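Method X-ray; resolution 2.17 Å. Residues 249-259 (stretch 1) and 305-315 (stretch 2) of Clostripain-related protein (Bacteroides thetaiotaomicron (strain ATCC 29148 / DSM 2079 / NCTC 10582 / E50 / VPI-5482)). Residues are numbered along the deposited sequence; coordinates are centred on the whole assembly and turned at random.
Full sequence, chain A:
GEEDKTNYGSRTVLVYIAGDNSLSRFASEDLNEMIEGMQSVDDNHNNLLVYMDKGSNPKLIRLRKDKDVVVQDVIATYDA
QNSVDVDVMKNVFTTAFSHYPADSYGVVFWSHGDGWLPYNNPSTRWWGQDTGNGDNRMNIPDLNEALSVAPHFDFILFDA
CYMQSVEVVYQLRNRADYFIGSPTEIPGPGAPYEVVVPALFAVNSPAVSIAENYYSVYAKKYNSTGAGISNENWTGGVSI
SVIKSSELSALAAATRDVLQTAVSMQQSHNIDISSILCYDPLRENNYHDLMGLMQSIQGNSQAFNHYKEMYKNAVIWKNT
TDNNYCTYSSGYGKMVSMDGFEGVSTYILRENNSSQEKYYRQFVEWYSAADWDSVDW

Stretch 1 (249-259) SALAAATRDVL
Stretch 2, residues 305-315: NHYKEMYKNAV

Two helices, 249-259 and 305-314, pack nearly antiparallel: their N-to-C directions differ by 161°, their axes approach to 8.9 Å, and the register sets L251 CA 5.4 Å from M310 CA and A254 CA 5.2 Å from Y307 CA. V315 is the first residue to leave helical phi/psi (-97/93). A250, A254 and A314 point CA-to-CB toward the partner helix, and no direct hydrogen bond crosses; the contact is mainly apolar, with one water bridge, and buries 406 Å² summed over both sides. Along stretch 1, A250 points toward stretch 2 and places CB 3.9 Å from M310 SD (M310 chi1 m, chi2 m, chi3 100°). L251 (chi1 t, chi2 p) starts sideways, but its end enters a hole formed by Y307, M310, Y311 and A314; its CD1 lies 3.5 Å from Y307 CE1 and its CD2 4.4 Å from A314 CB. A254 CB packs 3.7 Å from M310 CG and 3.9 Å from H306 CD2. T255 (chi1 m) turns OG1 back to donate to L251 O at 2.9 Å. That OG1 also meets the edge of the Y307 ring, 3.2 Å from CE1, and accepts from a water at 2.7 Å; the water O lies 2.4 Å from Y307 OH, bridging the helices. Y307 (chi1 t, chi2 85°) reciprocates as a knob among L251, A254, T255 and V258, whose CG2 (chi1 t) lies 3.9 Å from Y307 CB.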

# COMPACT_ATOMS: atom_id res chain seq x y z
N SER A 249 16.94 0.50 8.44
CA SER A 249 18.25 1.15 8.57
C SER A 249 19.38 0.12 8.43
O SER A 249 20.37 0.37 7.75
CB SER A 249 18.37 1.90 9.89
OG SER A 249 18.27 1.01 10.99
N ALA A 250 19.23 -1.04 9.07
CA ALA A 250 20.19 -2.13 8.94
C ALA A 250 20.21 -2.68 7.52
O ALA A 250 21.26 -3.10 7.02
CB ALA A 250 19.89 -3.24 9.93
N LEU A 251 19.06 -2.70 6.87
CA LEU A 251 18.99 -3.14 5.49
C LEU A 251 19.80 -2.18 4.60
O LEU A 251 20.60 -2.62 3.78
CB LEU A 251 17.54 -3.23 5.01
CG LEU A 251 17.33 -3.80 3.60
CD1 LEU A 251 17.93 -5.20 3.43
CD2 LEU A 251 15.87 -3.79 3.23
N ALA A 252 19.61 -0.88 4.80
CA ALA A 252 20.37 0.12 4.06
C ALA A 252 21.86 -0.03 4.31
O ALA A 252 22.66 0.06 3.38
CB ALA A 252 19.90 1.52 4.44
N ALA A 253 22.25 -0.27 5.56
CA ALA A 253 23.65 -0.48 5.91
C ALA A 253 24.18 -1.78 5.29
O ALA A 253 25.32 -1.84 4.85
CB ALA A 253 23.83 -0.50 7.42
N ALA A 254 23.36 -2.83 5.25
CA ALA A 254 23.78 -4.08 4.63
C ALA A 254 23.91 -3.90 3.12
O ALA A 254 24.76 -4.52 2.50
CB ALA A 254 22.81 -5.20 4.95
N THR A 255 23.08 -3.03 2.55
CA THR A 255 23.13 -2.74 1.12
C THR A 255 24.44 -2.05 0.73
O THR A 255 25.06 -2.40 -0.27
CB THR A 255 21.95 -1.86 0.68
OG1 THR A 255 20.72 -2.57 0.88
CG2 THR A 255 22.07 -1.47 -0.80
N ARG A 256 24.85 -1.08 1.53
CA ARG A 256 26.05 -0.32 1.26
C ARG A 256 27.25 -1.25 1.20
O ARG A 256 28.08 -1.14 0.30
CB ARG A 256 26.26 0.76 2.32
CG ARG A 256 25.11 1.76 2.39
CD ARG A 256 25.32 2.86 3.42
NE ARG A 256 26.36 2.50 4.39
CZ ARG A 256 26.25 2.69 5.70
NH1 ARG A 256 25.15 3.24 6.21
NH2 ARG A 256 27.25 2.34 6.50
N ASP A 257 27.32 -2.19 2.13
CA ASP A 257 28.42 -3.14 2.19
C ASP A 257 28.49 -4.02 0.95
O ASP A 257 29.58 -4.36 0.48
CB ASP A 257 28.30 -4.00 3.44
CG ASP A 257 28.44 -3.21 4.71
OD1 ASP A 257 28.70 -1.98 4.63
OD2 ASP A 257 28.29 -3.80 5.80
N VAL A 258 27.33 -4.39 0.42
CA VAL A 258 27.28 -5.21 -0.78
C VAL A 258 27.83 -4.41 -1.97
O VAL A 258 28.65 -4.91 -2.73
CB VAL A 258 25.85 -5.71 -1.08
CG1 VAL A 258 25.72 -6.19 -2.51
CG2 VAL A 258 25.48 -6.83 -0.12
N LEU A 259 27.39 -3.16 -2.09
CA LEU A 259 27.84 -2.28 -3.16
C LEU A 259 29.34 -2.03 -3.14
O LEU A 259 29.91 -1.71 -4.17
CB LEU A 259 27.10 -0.94 -3.10
CG LEU A 259 25.60 -1.00 -3.39
CD1 LEU A 259 24.99 0.40 -3.42
CD2 LEU A 259 25.34 -1.72 -4.69
N ASN A 305 25.50 -12.95 2.16
CA ASN A 305 24.80 -13.80 3.12
C ASN A 305 24.34 -12.98 4.32
O ASN A 305 23.37 -13.34 4.96
CB ASN A 305 25.69 -14.97 3.56
CG ASN A 305 26.00 -15.93 2.42
OD1 ASN A 305 25.29 -15.98 1.42
ND2 ASN A 305 27.07 -16.71 2.58
N HIS A 306 25.05 -11.90 4.63
CA HIS A 306 24.63 -11.00 5.68
C HIS A 306 23.44 -10.16 5.22
O HIS A 306 22.50 -9.92 5.99
CB HIS A 306 25.77 -10.08 6.11
CG HIS A 306 25.35 -9.05 7.11
ND1 HIS A 306 25.21 -9.32 8.45
CD2 HIS A 306 25.00 -7.74 6.96
CE1 HIS A 306 24.81 -8.24 9.09
NE2 HIS A 306 24.68 -7.27 8.20
N TYR A 307 23.48 -9.72 3.97
CA TYR A 307 22.39 -8.95 3.39
C TYR A 307 21.08 -9.74 3.45
O TYR A 307 20.04 -9.18 3.78
CB TYR A 307 22.69 -8.55 1.94
CG TYR A 307 21.54 -7.81 1.31
CD1 TYR A 307 21.40 -6.44 1.48
CD2 TYR A 307 20.58 -8.49 0.56
CE1 TYR A 307 20.34 -5.77 0.92
CE2 TYR A 307 19.51 -7.81 0.00
CZ TYR A 307 19.40 -6.46 0.19
OH TYR A 307 18.34 -5.77 -0.36
N LYS A 308 21.14 -11.02 3.11
CA LYS A 308 19.94 -11.85 3.12
C LYS A 308 19.33 -11.92 4.53
O LYS A 308 18.11 -11.92 4.67
CB LYS A 308 20.24 -13.25 2.60
CG LYS A 308 20.61 -13.28 1.12
CD LYS A 308 20.46 -14.67 0.52
CE LYS A 308 21.41 -15.66 1.18
NZ LYS A 308 21.18 -17.05 0.68
N GLU A 309 20.19 -11.97 5.55
CA GLU A 309 19.71 -11.98 6.93
C GLU A 309 18.97 -10.69 7.26
O GLU A 309 17.89 -10.73 7.83
CB GLU A 309 20.86 -12.17 7.92
CG GLU A 309 21.75 -13.38 7.66
CD GLU A 309 21.09 -14.70 8.04
OE1 GLU A 309 19.86 -14.71 8.28
OE2 GLU A 309 21.81 -15.72 8.10
N MET A 310 19.57 -9.55 6.90
CA MET A 310 18.95 -8.26 7.16
C MET A 310 17.68 -8.12 6.35
O MET A 310 16.73 -7.48 6.78
CB MET A 310 19.92 -7.12 6.82
CG MET A 310 21.17 -7.10 7.68
SD MET A 310 20.91 -6.94 9.46
CE MET A 310 21.10 -8.64 9.95
N TYR A 311 17.69 -8.71 5.16
CA TYR A 311 16.49 -8.72 4.32
C TYR A 311 15.38 -9.52 4.98
O TYR A 311 14.22 -9.12 4.97
CB TYR A 311 16.81 -9.32 2.95
CG TYR A 311 15.72 -9.16 1.93
CD1 TYR A 311 14.65 -10.04 1.89
CD2 TYR A 311 15.76 -8.13 1.00
CE1 TYR A 311 13.65 -9.90 0.95
CE2 TYR A 311 14.76 -7.98 0.06
CZ TYR A 311 13.71 -8.87 0.04
OH TYR A 311 12.71 -8.74 -0.89
N LYS A 312 15.72 -10.69 5.51
CA LYS A 312 14.75 -11.54 6.19
C LYS A 312 14.14 -10.81 7.39
O LYS A 312 12.95 -10.94 7.66
CB LYS A 312 15.39 -12.86 6.63
N ASN A 313 14.98 -10.06 8.11
CA ASN A 313 14.53 -9.30 9.28
C ASN A 313 13.53 -8.20 8.95
O ASN A 313 12.69 -7.85 9.77
CB ASN A 313 15.72 -8.68 10.02
CG ASN A 313 16.55 -9.69 10.78
OD1 ASN A 313 16.13 -10.83 10.98
ND2 ASN A 313 17.73 -9.28 11.22
N ALA A 314 13.65 -7.63 7.74
CA ALA A 314 12.80 -6.50 7.37
C ALA A 314 11.52 -6.95 6.68
O ALA A 314 10.46 -6.38 6.90
CB ALA A 314 13.56 -5.53 6.49
N VAL A 315 11.63 -7.96 5.81
CA VAL A 315 10.46 -8.47 5.09
C VAL A 315 9.95 -9.69 5.84
O VAL A 315 10.43 -10.79 5.62
CB VAL A 315 10.79 -8.84 3.62
CG1 VAL A 315 9.54 -9.32 2.87
CG2 VAL A 315 11.46 -7.65 2.89
O HOH W 1 18.99 -3.51 -0.98